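Local coordinates for protein botulinum neurotoxin type G (Clostridium botulinum, PDB 3MPP) that attaches botulinum neurotoxin G to the host cell surface through its receptor-binding domain, as part of a toxin that delivers a zinc protease into the host cytosol, at residues L283-K288 with L310-I315; T238-F243 with W420-V425; S1-S6 with N202-E207; N49-Q54 with S179-F184. The protein carries 4 engineered substitutions. All coordinates share one frame; numbering follows the deposited sequence.

Contact 1 of 4, residues L283-K288 with L310-I315; sequences LRFIIK and LNIDNI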
loop_
_atom_site.group_PDB
_atom_site.type_symbol
_atom_site.label_atom_id
_atom_site.label_comp_id
_atom_site.label_asym_id
_atom_site.label_seq_id
_atom_site.Cartn_x
_atom_site.Cartn_y
_atom_site.Cartn_z
ATOM N N LEU A 283 -13.402 5.372 -15.279
ATOM C CA LEU A 283 -12.481 6.302 -15.925
ATOM C C LEU A 283 -11.050 5.882 -15.684
ATOM O O LEU A 283 -10.680 5.562 -14.562
ATOM C CB LEU A 283 -12.673 7.713 -15.372
ATOM C CG LEU A 283 -14.105 8.237 -15.577
ATOM C CD1 LEU A 283 -14.357 9.509 -14.784
ATOM C CD2 LEU A 283 -14.335 8.454 -17.045
ATOM N N ARG A 284 -10.248 5.913 -16.740
ATOM C CA ARG A 284 -8.827 5.666 -16.601
ATOM C C ARG A 284 -8.085 6.994 -16.770
ATOM O O ARG A 284 -8.191 7.638 -17.805
ATOM C CB ARG A 284 -8.383 4.631 -17.625
ATOM C CG ARG A 284 -6.964 4.112 -17.404
ATOM C CD ARG A 284 -6.697 2.950 -18.324
ATOM N NE ARG A 284 -6.773 3.334 -19.727
ATOM C CZ ARG A 284 -6.702 2.475 -20.741
ATOM N NH1 ARG A 284 -6.545 1.176 -20.508
ATOM N NH2 ARG A 284 -6.798 2.911 -21.987
ATOM N N PHE A 285 -7.378 7.410 -15.726
ATOM C CA PHE A 285 -6.747 8.720 -15.669
ATOM C C PHE A 285 -5.261 8.631 -15.920
ATOM O O PHE A 285 -4.626 7.619 -15.611
ATOM C CB PHE A 285 -6.917 9.331 -14.267
ATOM C CG PHE A 285 -8.337 9.675 -13.914
ATOM C CD1 PHE A 285 -8.831 10.953 -14.151
ATOM C CD2 PHE A 285 -9.169 8.732 -13.319
ATOM C CE1 PHE A 285 -10.144 11.286 -13.824
ATOM C CE2 PHE A 285 -10.489 9.052 -12.983
ATOM C CZ PHE A 285 -10.972 10.339 -13.246
ATOM N N ILE A 286 -4.702 9.717 -16.449
ATOM C CA ILE A 286 -3.257 9.893 -16.484
ATOM C C ILE A 286 -2.940 11.260 -15.889
ATOM O O ILE A 286 -3.466 12.267 -16.334
ATOM C CB ILE A 286 -2.700 9.813 -17.901
ATOM C CG1 ILE A 286 -2.916 8.401 -18.459
ATOM C CG2 ILE A 286 -1.214 10.203 -17.917
ATOM C CD1 ILE A 286 -2.586 8.271 -19.930
ATOM N N ILE A 287 -2.085 11.282 -14.876
ATOM C CA ILE A 287 -1.638 12.535 -14.289
ATOM C C ILE A 287 -0.557 13.182 -15.152
ATOM O O ILE A 287 0.467 12.555 -15.459
ATOM C CB ILE A 287 -1.136 12.314 -12.843
ATOM C CG1 ILE A 287 -2.208 11.574 -12.018
ATOM C CG2 ILE A 287 -0.807 13.632 -12.178
ATOM C CD1 ILE A 287 -1.697 11.116 -10.677
ATOM N N LYS A 288 -0.783 14.442 -15.531
ATOM C CA LYS A 288 0.171 15.199 -16.348
ATOM C C LYS A 288 0.713 16.391 -15.561
ATOM O O LYS A 288 -0.013 17.016 -14.780
ATOM C CB LYS A 288 -0.511 15.752 -17.623
ATOM C CG LYS A 288 -1.200 14.720 -18.497
ATOM C CD LYS A 288 -0.223 13.647 -18.983
ATOM C CE LYS A 288 0.799 14.245 -19.939
ATOM N NZ LYS A 288 1.619 13.178 -20.594
ATOM N N LEU A 310 -5.517 16.241 -14.998
ATOM C CA LEU A 310 -5.974 14.859 -15.027
ATOM C C LEU A 310 -6.528 14.570 -16.426
ATOM O O LEU A 310 -7.618 15.030 -16.764
ATOM C CB LEU A 310 -7.038 14.614 -13.941
ATOM C CG LEU A 310 -6.540 14.584 -12.482
ATOM C CD1 LEU A 310 -7.693 14.408 -11.468
ATOM C CD2 LEU A 310 -5.510 13.450 -12.295
ATOM N N ASN A 311 -5.749 13.863 -17.245
ATOM C CA ASN A 311 -6.216 13.376 -18.542
ATOM C C ASN A 311 -7.048 12.108 -18.318
ATOM O O ASN A 311 -6.867 11.405 -17.319
ATOM C CB ASN A 311 -5.038 13.040 -19.471
ATOM C CG ASN A 311 -4.456 14.269 -20.184
ATOM O OD1 ASN A 311 -4.939 15.386 -20.032
ATOM N ND2 ASN A 311 -3.409 14.049 -20.973
ATOM N N ILE A 312 -7.949 11.813 -19.248
ATOM C CA ILE A 312 -8.722 10.576 -19.195
ATOM C C ILE A 312 -8.598 9.952 -20.575
ATOM O O ILE A 312 -8.938 10.587 -21.571
ATOM C CB ILE A 312 -10.205 10.839 -18.910
ATOM C CG1 ILE A 312 -10.363 11.516 -17.546
ATOM C CG2 ILE A 312 -11.013 9.528 -19.040
ATOM C CD1 ILE A 312 -11.775 12.086 -17.291
ATOM N N ASP A 313 -8.087 8.723 -20.642
ATOM C CA ASP A 313 -7.718 8.170 -21.949
ATOM C C ASP A 313 -8.575 6.988 -22.382
ATOM O O ASP A 313 -8.236 6.317 -23.347
ATOM C CB ASP A 313 -6.232 7.779 -21.996
ATOM C CG ASP A 313 -5.936 6.508 -21.200
ATOM O OD1 ASP A 313 -6.832 6.048 -20.461
ATOM O OD2 ASP A 313 -4.811 5.973 -21.311
ATOM N N ASN A 314 -9.676 6.725 -21.683
ATOM C CA ASN A 314 -10.548 5.621 -22.088
ATOM C C ASN A 314 -11.999 6.021 -22.383
ATOM O O ASN A 314 -12.902 5.198 -22.314
ATOM C CB ASN A 314 -10.484 4.458 -21.082
ATOM C CG ASN A 314 -11.177 4.774 -19.767
ATOM O OD1 ASN A 314 -11.312 5.932 -19.384
ATOM N ND2 ASN A 314 -11.608 3.733 -19.063
ATOM N N ILE A 315 -12.223 7.284 -22.705
ATOM C CA ILE A 315 -13.561 7.727 -23.103
ATOM C C ILE A 315 -13.767 7.608 -24.607
ATOM O O ILE A 315 -14.863 7.285 -25.079
ATOM C CB ILE A 315 -13.828 9.174 -22.685
ATOM C CG1 ILE A 315 -14.108 9.241 -21.181
ATOM C CG2 ILE A 315 -15.019 9.742 -23.462
ATOM C CD1 ILE A 315 -14.066 10.652 -20.621
#
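Arg284 and Asp313 form a salt bridge at the end of this antiparallel strand pair, Asp313 lying just past strand 310-312: NE of Arg284 meets OD1 of Asp313 at 2.8 Å, nearly straight at 171°. The carboxylate oxygen lies at the guanidinium edge and is approached on its syn side, the two planes turned 68° apart. A bend at chi3 (62°) swings NE of Arg284 toward the acid. Backbone bonds join Ile286 N to Asn311 O (2.9 Å), with the return bond from Asn311 N to Ile286 O, and Asp313 N to Arg284 O. Beyond the strand, OD1 of Asn314 accepts Arg284 N at 2.9 Å, the donor standing above the carbonyl plane. Phe285, Ile287, Leu310 and Ile312 share one apolar face of the sheet. CE1 of Phe285 touches CG1 of Ile312 at 3.7 Å, the two side chains lying alongside, and CG1 of Ile287 meets CD2 of Leu310 at 3.8 Å. In the C-terminal, beta-trefoil half of the domain, this pair lies between strands 239-244 and 320-325, with Phe285 touching Leu242 and Val322.

Contact 2 of 4, residues T238-F243 with W420-V425; sequences TQYYLF and WQFIPV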
loop_
_atom_site.group_PDB
_atom_site.type_symbol
_atom_site.label_atom_id
_atom_site.label_comp_id
_atom_site.label_asym_id
_atom_site.label_seq_id
_atom_site.Cartn_x
_atom_site.Cartn_y
_atom_site.Cartn_z
ATOM N N THR A 238 1.076 7.715 -16.050
ATOM C CA THR A 238 0.753 6.337 -15.692
ATOM C C THR A 238 -0.763 6.165 -15.598
ATOM O O THR A 238 -1.450 6.979 -14.966
ATOM C CB THR A 238 1.376 5.997 -14.319
ATOM O OG1 THR A 238 2.794 6.178 -14.395
ATOM C CG2 THR A 238 1.031 4.552 -13.858
ATOM N N GLN A 239 -1.288 5.096 -16.185
ATOM C CA GLN A 239 -2.738 4.862 -16.131
ATOM C C GLN A 239 -3.213 4.435 -14.747
ATOM O O GLN A 239 -2.669 3.500 -14.157
ATOM C CB GLN A 239 -3.157 3.831 -17.170
ATOM C CG GLN A 239 -2.914 4.294 -18.614
ATOM C CD GLN A 239 -3.025 3.143 -19.576
ATOM O OE1 GLN A 239 -2.524 2.057 -19.302
ATOM N NE2 GLN A 239 -3.708 3.355 -20.691
ATOM N N TYR A 240 -4.249 5.115 -14.256
ATOM C CA TYR A 240 -4.797 4.874 -12.932
ATOM C C TYR A 240 -6.317 4.845 -12.968
ATOM O O TYR A 240 -6.943 5.739 -13.545
ATOM C CB TYR A 240 -4.436 6.020 -11.996
ATOM C CG TYR A 240 -2.990 6.094 -11.567
ATOM C CD1 TYR A 240 -2.357 5.008 -10.963
ATOM C CD2 TYR A 240 -2.271 7.275 -11.720
ATOM C CE1 TYR A 240 -1.020 5.096 -10.541
ATOM C CE2 TYR A 240 -0.941 7.374 -11.309
ATOM C CZ TYR A 240 -0.327 6.281 -10.714
ATOM O OH TYR A 240 0.996 6.383 -10.298
ATOM N N TYR A 241 -6.898 3.838 -12.325
ATOM C CA TYR A 241 -8.316 3.855 -11.970
ATOM C C TYR A 241 -8.454 4.591 -10.636
ATOM O O TYR A 241 -7.466 4.815 -9.932
ATOM C CB TYR A 241 -8.866 2.416 -11.914
ATOM C CG TYR A 241 -8.736 1.739 -13.259
ATOM C CD1 TYR A 241 -9.659 1.991 -14.268
ATOM C CD2 TYR A 241 -7.667 0.890 -13.539
ATOM C CE1 TYR A 241 -9.537 1.403 -15.532
ATOM C CE2 TYR A 241 -7.531 0.296 -14.800
ATOM C CZ TYR A 241 -8.476 0.556 -15.782
ATOM O OH TYR A 241 -8.363 -0.026 -17.014
ATOM N N LEU A 242 -9.671 4.987 -10.296
ATOM C CA LEU A 242 -9.863 5.911 -9.197
ATOM C C LEU A 242 -10.648 5.248 -8.081
ATOM O O LEU A 242 -11.637 4.545 -8.318
ATOM C CB LEU A 242 -10.556 7.188 -9.698
ATOM C CG LEU A 242 -10.561 8.461 -8.839
ATOM C CD1 LEU A 242 -9.141 8.902 -8.425
ATOM C CD2 LEU A 242 -11.293 9.598 -9.563
ATOM N N PHE A 243 -10.165 5.431 -6.861
ATOM C CA PHE A 243 -10.824 4.879 -5.692
ATOM C C PHE A 243 -11.187 6.006 -4.724
ATOM O O PHE A 243 -10.363 6.882 -4.460
ATOM C CB PHE A 243 -9.908 3.844 -5.029
ATOM C CG PHE A 243 -10.383 3.361 -3.689
ATOM C CD1 PHE A 243 -11.252 2.281 -3.592
ATOM C CD2 PHE A 243 -9.925 3.955 -2.518
ATOM C CE1 PHE A 243 -11.684 1.824 -2.352
ATOM C CE2 PHE A 243 -10.365 3.496 -1.260
ATOM C CZ PHE A 243 -11.229 2.433 -1.182
ATOM N N TRP A 420 -9.067 10.270 -2.080
ATOM C CA TRP A 420 -8.953 9.412 -3.248
ATOM C C TRP A 420 -7.680 8.590 -3.228
ATOM O O TRP A 420 -6.686 8.987 -2.604
ATOM C CB TRP A 420 -8.930 10.285 -4.511
ATOM C CG TRP A 420 -10.152 11.183 -4.686
ATOM C CD1 TRP A 420 -10.281 12.489 -4.281
ATOM C CD2 TRP A 420 -11.402 10.835 -5.322
ATOM N NE1 TRP A 420 -11.541 12.969 -4.624
ATOM C CE2 TRP A 420 -12.239 11.982 -5.268
ATOM C CE3 TRP A 420 -11.893 9.673 -5.927
ATOM C CZ2 TRP A 420 -13.535 11.995 -5.803
ATOM C CZ3 TRP A 420 -13.185 9.689 -6.460
ATOM C CH2 TRP A 420 -13.992 10.841 -6.380
ATOM N N GLN A 421 -7.715 7.451 -3.917
ATOM C CA GLN A 421 -6.492 6.720 -4.228
ATOM C C GLN A 421 -6.466 6.368 -5.705
ATOM O O GLN A 421 -7.511 6.155 -6.332
ATOM C CB GLN A 421 -6.384 5.449 -3.375
ATOM C CG GLN A 421 -6.335 5.738 -1.863
ATOM C CD GLN A 421 -6.190 4.478 -1.042
ATOM O OE1 GLN A 421 -5.496 3.543 -1.441
ATOM N NE2 GLN A 421 -6.835 4.450 0.123
ATOM N N PHE A 422 -5.263 6.320 -6.254
ATOM C CA PHE A 422 -5.065 5.992 -7.655
ATOM C C PHE A 422 -4.591 4.536 -7.794
ATOM O O PHE A 422 -3.622 4.121 -7.141
ATOM C CB PHE A 422 -4.043 6.951 -8.265
ATOM C CG PHE A 422 -4.554 8.387 -8.404
ATOM C CD1 PHE A 422 -5.227 8.799 -9.554
ATOM C CD2 PHE A 422 -4.362 9.314 -7.390
ATOM C CE1 PHE A 422 -5.695 10.108 -9.694
ATOM C CE2 PHE A 422 -4.826 10.641 -7.519
ATOM C CZ PHE A 422 -5.495 11.030 -8.674
ATOM N N ILE A 423 -5.259 3.777 -8.654
ATOM C CA ILE A 423 -4.990 2.341 -8.792
ATOM C C ILE A 423 -4.407 2.002 -10.171
ATOM O O ILE A 423 -5.119 2.013 -11.168
ATOM C CB ILE A 423 -6.287 1.498 -8.604
ATOM C CG1 ILE A 423 -7.082 1.965 -7.386
ATOM C CG2 ILE A 423 -5.943 0.017 -8.478
ATOM C CD1 ILE A 423 -8.336 1.075 -7.111
ATOM N N PRO A 424 -3.095 1.718 -10.230
ATOM C CA PRO A 424 -2.530 1.178 -11.468
ATOM C C PRO A 424 -2.744 -0.326 -11.560
ATOM O O PRO A 424 -2.825 -0.998 -10.527
ATOM C CB PRO A 424 -1.028 1.439 -11.319
ATOM C CG PRO A 424 -0.790 1.548 -9.804
ATOM C CD PRO A 424 -2.123 1.747 -9.118
ATOM N N VAL A 425 -2.815 -0.851 -12.782
ATOM C CA VAL A 425 -2.844 -2.295 -12.988
ATOM C C VAL A 425 -1.531 -2.878 -12.484
ATOM O O VAL A 425 -0.464 -2.423 -12.883
ATOM C CB VAL A 425 -2.992 -2.670 -14.480
ATOM C CG1 VAL A 425 -2.976 -4.184 -14.628
ATOM C CG2 VAL A 425 -4.267 -2.074 -15.067
HETATM O O HOH W 1 -2.105 0.988 -14.975
#
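The Tyr240 ring is overlapped by CB of Phe422, which sits over one face, offset toward the rim, 3.6 Å from Tyr240 CG. CG2 of Thr238 covers the opposite face, and CG of Pro424 touches Tyr240 CE1 at 3.6 Å; the Tyr240 hydroxyl bonds to the backbone N of Arg235. Phe422 in turn receives CD1 of Leu242 over a face, a CH-pi contact 4.2 Å from the ring centroid. Leu242, its CG anti to the backbone N (chi1 -164°), also brings CG to 3.4 Å from CE3 of Trp420. The strands are antiparallel, joining the start and end of the beta-trefoil subdomain, with hydrogen-bonded pairs Tyr241-Ile423 and Phe243-Gln421. On the face of Tyr241, Phe243 and Ile423, Phe243 CB packs on CD1 of Ile423 (3.8 Å). Past the Tyr241-Ile423 pair, a water bridges the chain segments, donating to Gln239 O at 2.7 Å and accepting from Val425 N. NE1 of Trp420 bonds to Phe377 O, and its side chain lies about 11 Å from that of Trp402, the inferred ganglioside-binding residue.

Contact 3 of 4, residues S1-S6 with N202-E207; sequences SNAILS and NIFGRE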
loop_
_atom_site.group_PDB
_atom_site.type_symbol
_atom_site.label_atom_id
_atom_site.label_comp_id
_atom_site.label_asym_id
_atom_site.label_seq_id
_atom_site.Cartn_x
_atom_site.Cartn_y
_atom_site.Cartn_z
ATOM N N SER A 1 15.918 0.704 20.491
ATOM C CA SER A 1 17.105 1.550 20.522
ATOM C C SER A 1 17.659 1.785 19.121
ATOM O O SER A 1 17.025 2.438 18.290
ATOM C CB SER A 1 18.183 0.925 21.411
ATOM O OG SER A 1 19.309 1.777 21.538
ATOM N N ASN A 2 18.847 1.246 18.867
ATOM C CA ASN A 2 19.519 1.419 17.587
ATOM C C ASN A 2 19.520 0.127 16.776
ATOM O O ASN A 2 19.746 -0.956 17.319
ATOM C CB ASN A 2 20.954 1.899 17.811
ATOM C CG ASN A 2 21.577 2.486 16.561
ATOM O OD1 ASN A 2 20.909 2.644 15.538
ATOM N ND2 ASN A 2 22.863 2.818 16.638
ATOM N N ALA A 3 19.267 0.242 15.476
ATOM C CA ALA A 3 19.193 -0.927 14.609
ATOM C C ALA A 3 20.487 -1.743 14.612
ATOM O O ALA A 3 21.557 -1.225 14.297
ATOM C CB ALA A 3 18.833 -0.514 13.191
ATOM N N ILE A 4 20.368 -3.017 14.978
ATOM C CA ILE A 4 21.453 -3.986 14.853
ATOM C C ILE A 4 21.809 -4.216 13.388
ATOM O O ILE A 4 22.965 -4.469 13.046
ATOM C CB ILE A 4 21.039 -5.349 15.433
ATOM C CG1 ILE A 4 21.072 -5.330 16.959
ATOM C CG2 ILE A 4 21.937 -6.450 14.906
ATOM C CD1 ILE A 4 20.738 -6.672 17.561
ATOM N N LEU A 5 20.799 -4.139 12.526
ATOM C CA LEU A 5 20.973 -4.422 11.110
ATOM C C LEU A 5 19.864 -3.708 10.346
ATOM O O LEU A 5 18.710 -3.708 10.778
ATOM C CB LEU A 5 20.910 -5.931 10.860
ATOM C CG LEU A 5 20.740 -6.426 9.412
ATOM C CD1 LEU A 5 21.991 -6.153 8.587
ATOM C CD2 LEU A 5 20.404 -7.905 9.377
ATOM N N SER A 6 20.216 -3.082 9.229
ATOM C CA SER A 6 19.219 -2.433 8.379
ATOM C C SER A 6 19.617 -2.579 6.919
ATOM O O SER A 6 20.707 -2.167 6.518
ATOM C CB SER A 6 19.069 -0.955 8.742
ATOM O OG SER A 6 20.207 -0.210 8.357
ATOM N N ASN A 202 14.729 -4.172 9.150
ATOM C CA ASN A 202 15.516 -3.709 10.287
ATOM C C ASN A 202 15.475 -4.701 11.430
ATOM O O ASN A 202 14.427 -5.273 11.721
ATOM C CB ASN A 202 14.966 -2.384 10.823
ATOM C CG ASN A 202 15.201 -1.229 9.887
ATOM O OD1 ASN A 202 14.301 -0.817 9.152
ATOM N ND2 ASN A 202 16.410 -0.680 9.920
ATOM N N ILE A 203 16.618 -4.870 12.093
ATOM C CA ILE A 203 16.703 -5.637 13.324
ATOM C C ILE A 203 17.053 -4.701 14.470
ATOM O O ILE A 203 17.931 -3.852 14.324
ATOM C CB ILE A 203 17.844 -6.657 13.257
ATOM C CG1 ILE A 203 17.710 -7.539 12.017
ATOM C CG2 ILE A 203 17.876 -7.491 14.529
ATOM C CD1 ILE A 203 16.916 -8.787 12.259
ATOM N N PHE A 204 16.388 -4.864 15.611
ATOM C CA PHE A 204 16.736 -4.101 16.812
ATOM C C PHE A 204 17.132 -5.016 17.964
ATOM O O PHE A 204 16.563 -6.094 18.139
ATOM C CB PHE A 204 15.586 -3.185 17.231
ATOM C CG PHE A 204 15.274 -2.117 16.226
ATOM C CD1 PHE A 204 15.960 -0.915 16.243
ATOM C CD2 PHE A 204 14.301 -2.316 15.259
ATOM C CE1 PHE A 204 15.681 0.071 15.320
ATOM C CE2 PHE A 204 14.018 -1.337 14.331
ATOM C CZ PHE A 204 14.710 -0.138 14.364
ATOM N N GLY A 205 18.112 -4.578 18.749
ATOM C CA GLY A 205 18.649 -5.392 19.823
ATOM C C GLY A 205 17.860 -5.297 21.112
ATOM O O GLY A 205 18.318 -5.742 22.164
ATOM N N ARG A 206 16.672 -4.711 21.033
ATOM C CA ARG A 206 15.822 -4.562 22.205
ATOM C C ARG A 206 14.358 -4.679 21.815
ATOM O O ARG A 206 14.014 -4.583 20.639
ATOM C CB ARG A 206 16.088 -3.216 22.881
ATOM C CG ARG A 206 17.498 -3.095 23.435
ATOM C CD ARG A 206 17.911 -1.651 23.655
ATOM N NE ARG A 206 19.359 -1.528 23.803
ATOM C CZ ARG A 206 20.211 -1.514 22.782
ATOM N NH1 ARG A 206 19.760 -1.618 21.539
ATOM N NH2 ARG A 206 21.512 -1.401 22.999
ATOM N N GLU A 207 13.500 -4.902 22.804
ATOM C CA GLU A 207 12.062 -4.905 22.576
ATOM C C GLU A 207 11.552 -3.471 22.497
ATOM O O GLU A 207 11.511 -2.764 23.507
ATOM C CB GLU A 207 11.334 -5.654 23.696
ATOM C CG GLU A 207 9.813 -5.553 23.618
ATOM C CD GLU A 207 9.125 -5.911 24.924
ATOM O OE1 GLU A 207 9.832 -6.136 25.926
ATOM O OE2 GLU A 207 7.878 -5.960 24.953
#
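Leu5 and Ile203 turn their side chains to the same face of the sheet and meet at an angle, CB and CD2 of Leu5 both reaching CG1 of Ile203, the former at 3.8 Å. With Leu5 CG anti to the backbone N (chi1 166°), that atom comes to 4.1 Å from CG1 of Ile203. Ile4 adds a second contact to the same residue, its CB 3.9 Å from CG2 of Ile203, because Ile4 and Leu5 together face Ile203 in a classic beta bulge. The bulge is evident in the bonding: Ile203 O receives two weak hydrogen bonds, a short, bent one from Ile4 N and a long one of 3.4 Å from Leu5 N. The firm link runs the other way, from Ile203 N to Leu5 O at 2.7 Å and 168°.

Farther toward the N terminus, the Phe204 ring lies obliquely to the chain at Ala3, with CE1 3.8 Å from Ala3 CB. The CD1 methyl of Ile4 presses on Gly205 CA at 3.3 Å, tighter than normal carbon contact, and Gly205 N is buried with no partner in the model. At the exposed end, the placement of Arg206 against Ser1 is doubtful.

The pair belongs to a large antiparallel sheet of the N-terminal subdomain. Strand 67-74 flanks 195-204 on its other edge, Leu5 and Ile203 pack on Ile182 of strand 181-187, and helix 210-220 touches Phe204 through Arg216.

Contact 4 of 4, residues N49-Q54 with S179-F184; sequences NITAHQ and SNDIDF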
loop_
_atom_site.group_PDB
_atom_site.type_symbol
_atom_site.label_atom_id
_atom_site.label_comp_id
_atom_site.label_asym_id
_atom_site.label_seq_id
_atom_site.Cartn_x
_atom_site.Cartn_y
_atom_site.Cartn_z
ATOM N N ASN A 49 17.573 -15.319 -3.580
ATOM C CA ASN A 49 17.860 -15.310 -2.156
ATOM C C ASN A 49 18.816 -14.193 -1.768
ATOM O O ASN A 49 19.579 -13.694 -2.594
ATOM C CB ASN A 49 18.437 -16.652 -1.726
ATOM C CG ASN A 49 19.875 -16.829 -2.181
ATOM O OD1 ASN A 49 20.136 -17.135 -3.344
ATOM N ND2 ASN A 49 20.815 -16.614 -1.268
ATOM N N ILE A 50 18.749 -13.803 -0.501
ATOM C CA ILE A 50 19.690 -12.863 0.088
ATOM C C ILE A 50 20.086 -13.434 1.425
ATOM O O ILE A 50 19.228 -13.883 2.191
ATOM C CB ILE A 50 19.043 -11.500 0.359
ATOM C CG1 ILE A 50 18.564 -10.855 -0.945
ATOM C CG2 ILE A 50 20.016 -10.571 1.106
ATOM C CD1 ILE A 50 17.765 -9.588 -0.725
ATOM N N THR A 51 21.382 -13.439 1.702
ATOM C CA THR A 51 21.861 -13.802 3.024
ATOM C C THR A 51 22.545 -12.587 3.641
ATOM O O THR A 51 23.417 -11.970 3.028
ATOM C CB THR A 51 22.836 -14.999 2.980
ATOM O OG1 THR A 51 22.145 -16.169 2.526
ATOM C CG2 THR A 51 23.400 -15.276 4.360
ATOM N N ALA A 52 22.113 -12.216 4.839
ATOM C CA ALA A 52 22.831 -11.211 5.610
ATOM C C ALA A 52 23.814 -11.935 6.518
ATOM O O ALA A 52 23.409 -12.658 7.427
ATOM C CB ALA A 52 21.870 -10.367 6.423
ATOM N N HIS A 53 25.102 -11.776 6.236
ATOM C CA HIS A 53 26.146 -12.374 7.064
ATOM C C HIS A 53 26.593 -11.356 8.103
ATOM O O HIS A 53 27.207 -10.341 7.769
ATOM C CB HIS A 53 27.344 -12.819 6.219
ATOM C CG HIS A 53 27.062 -13.982 5.317
ATOM N ND1 HIS A 53 27.242 -15.292 5.709
ATOM C CD2 HIS A 53 26.634 -14.031 4.032
ATOM C CE1 HIS A 53 26.929 -16.098 4.711
ATOM N NE2 HIS A 53 26.558 -15.358 3.681
ATOM N N GLN A 54 26.277 -11.634 9.364
ATOM C CA GLN A 54 26.506 -10.685 10.447
ATOM C C GLN A 54 27.656 -11.121 11.347
ATOM O O GLN A 54 27.454 -11.866 12.304
ATOM C CB GLN A 54 25.223 -10.520 11.264
ATOM C CG GLN A 54 25.318 -9.548 12.424
ATOM C CD GLN A 54 23.969 -9.305 13.076
ATOM O OE1 GLN A 54 23.884 -8.735 14.164
ATOM N NE2 GLN A 54 22.904 -9.739 12.411
ATOM N N SER A 179 21.576 -17.297 15.200
ATOM C CA SER A 179 22.409 -17.533 14.026
ATOM C C SER A 179 23.069 -16.251 13.516
ATOM O O SER A 179 22.539 -15.153 13.688
ATOM C CB SER A 179 21.590 -18.188 12.914
ATOM O OG SER A 179 22.408 -18.513 11.803
ATOM N N ASN A 180 24.235 -16.407 12.895
ATOM C CA ASN A 180 24.948 -15.289 12.288
ATOM C C ASN A 180 24.355 -14.906 10.937
ATOM O O ASN A 180 24.592 -13.807 10.432
ATOM C CB ASN A 180 26.429 -15.629 12.109
ATOM C CG ASN A 180 27.150 -15.810 13.427
ATOM O OD1 ASN A 180 26.991 -15.011 14.351
ATOM N ND2 ASN A 180 27.957 -16.860 13.519
ATOM N N ASP A 181 23.591 -15.819 10.350
ATOM C CA ASP A 181 22.993 -15.572 9.042
ATOM C C ASP A 181 21.494 -15.332 9.111
ATOM O O ASP A 181 20.772 -16.019 9.840
ATOM C CB ASP A 181 23.265 -16.746 8.102
ATOM C CG ASP A 181 24.698 -16.789 7.624
ATOM O OD1 ASP A 181 25.428 -15.802 7.854
ATOM O OD2 ASP A 181 25.090 -17.807 7.018
ATOM N N ILE A 182 21.031 -14.348 8.348
ATOM C CA ILE A 182 19.607 -14.203 8.103
ATOM C C ILE A 182 19.364 -14.478 6.630
ATOM O O ILE A 182 19.914 -13.793 5.766
ATOM C CB ILE A 182 19.094 -12.804 8.471
ATOM C CG1 ILE A 182 19.293 -12.560 9.973
ATOM C CG2 ILE A 182 17.614 -12.651 8.057
ATOM C CD1 ILE A 182 18.955 -11.164 10.433
ATOM N N ASP A 183 18.556 -15.496 6.345
ATOM C CA ASP A 183 18.258 -15.862 4.966
ATOM C C ASP A 183 16.906 -15.328 4.529
ATOM O O ASP A 183 15.880 -15.626 5.144
ATOM C CB ASP A 183 18.257 -17.372 4.783
ATOM C CG ASP A 183 19.656 -17.961 4.748
ATOM O OD1 ASP A 183 20.640 -17.191 4.822
ATOM O OD2 ASP A 183 19.761 -19.201 4.646
ATOM N N PHE A 184 16.921 -14.563 3.444
ATOM C CA PHE A 184 15.697 -14.103 2.797
ATOM C C PHE A 184 15.487 -14.983 1.583
ATOM O O PHE A 184 16.284 -14.949 0.629
ATOM C CB PHE A 184 15.832 -12.642 2.395
ATOM C CG PHE A 184 16.060 -11.722 3.558
ATOM C CD1 PHE A 184 15.030 -10.938 4.049
ATOM C CD2 PHE A 184 17.301 -11.652 4.168
ATOM C CE1 PHE A 184 15.236 -10.087 5.125
ATOM C CE2 PHE A 184 17.519 -10.800 5.251
ATOM C CZ PHE A 184 16.482 -10.022 5.728
#
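Thr51 donates its hydroxyl to Asp183, OG1 to OD1 at 2.9 Å, the carboxylate being met from above its plane by a side chain that runs beside it in the same direction. Thr51 OG1 lies anti to the carbonyl carbon (chi1 -65°), which places it next to Asp183. CG2 of Thr51 also reaches Asp181, 3.8 Å from its CG. On this same face His53 crosses Asp181 with ring and carboxylate planes 88° apart; ND1 comes within 2.9 Å of Asp181 OD1, but the angle is too poor for a hydrogen bond. The Thr51 methyl lies over one face of the imidazole, near its rim. The other face of the sheet is apolar: CB of Ile50 meets CB of Phe184 at 4.0 Å, and Ala52 pairs with Ile182. The Phe184 ring turns its edge to Ile50 O.

Backbone bonds set these side chains in register. Phe184 N reaches Ile50 O at 2.7 Å and 172°, Ala52 and Ile182 exchange a pair of bonds, and Gln54 N closes the end on Asn180 O at 2.9 Å. Ser179 OG accepts from Asp181 N in an ST turn.

In the N-terminal, concanavalin-like subdomain the pair lies between strands 23-26 and 90-98. Its apolar face packs on strands 3-10 and 39-43.

How the contacts relate
Starting at the N terminus, contact 3 closes the longest loop, pairing the first residues with the end of the N-terminal subdomain; contact 4 is nested inside it. The two touch where CD1 of Ile182 packs on Leu5 and Ile203, which joins the two sheets of that subdomain. After contact 3 closes, the chain enters the C-terminal subdomain. Contact 2 then closes a loop across most of it, with contact 1 nested inside. Strands 239-244 and 285-289 are neighbours in one sheet, and Gln239 reaches Asp313. The two nested pairs follow in series on opposite sides of the chain's centre, without touching: contacts 2 and 3 have centres about 36 Å apart.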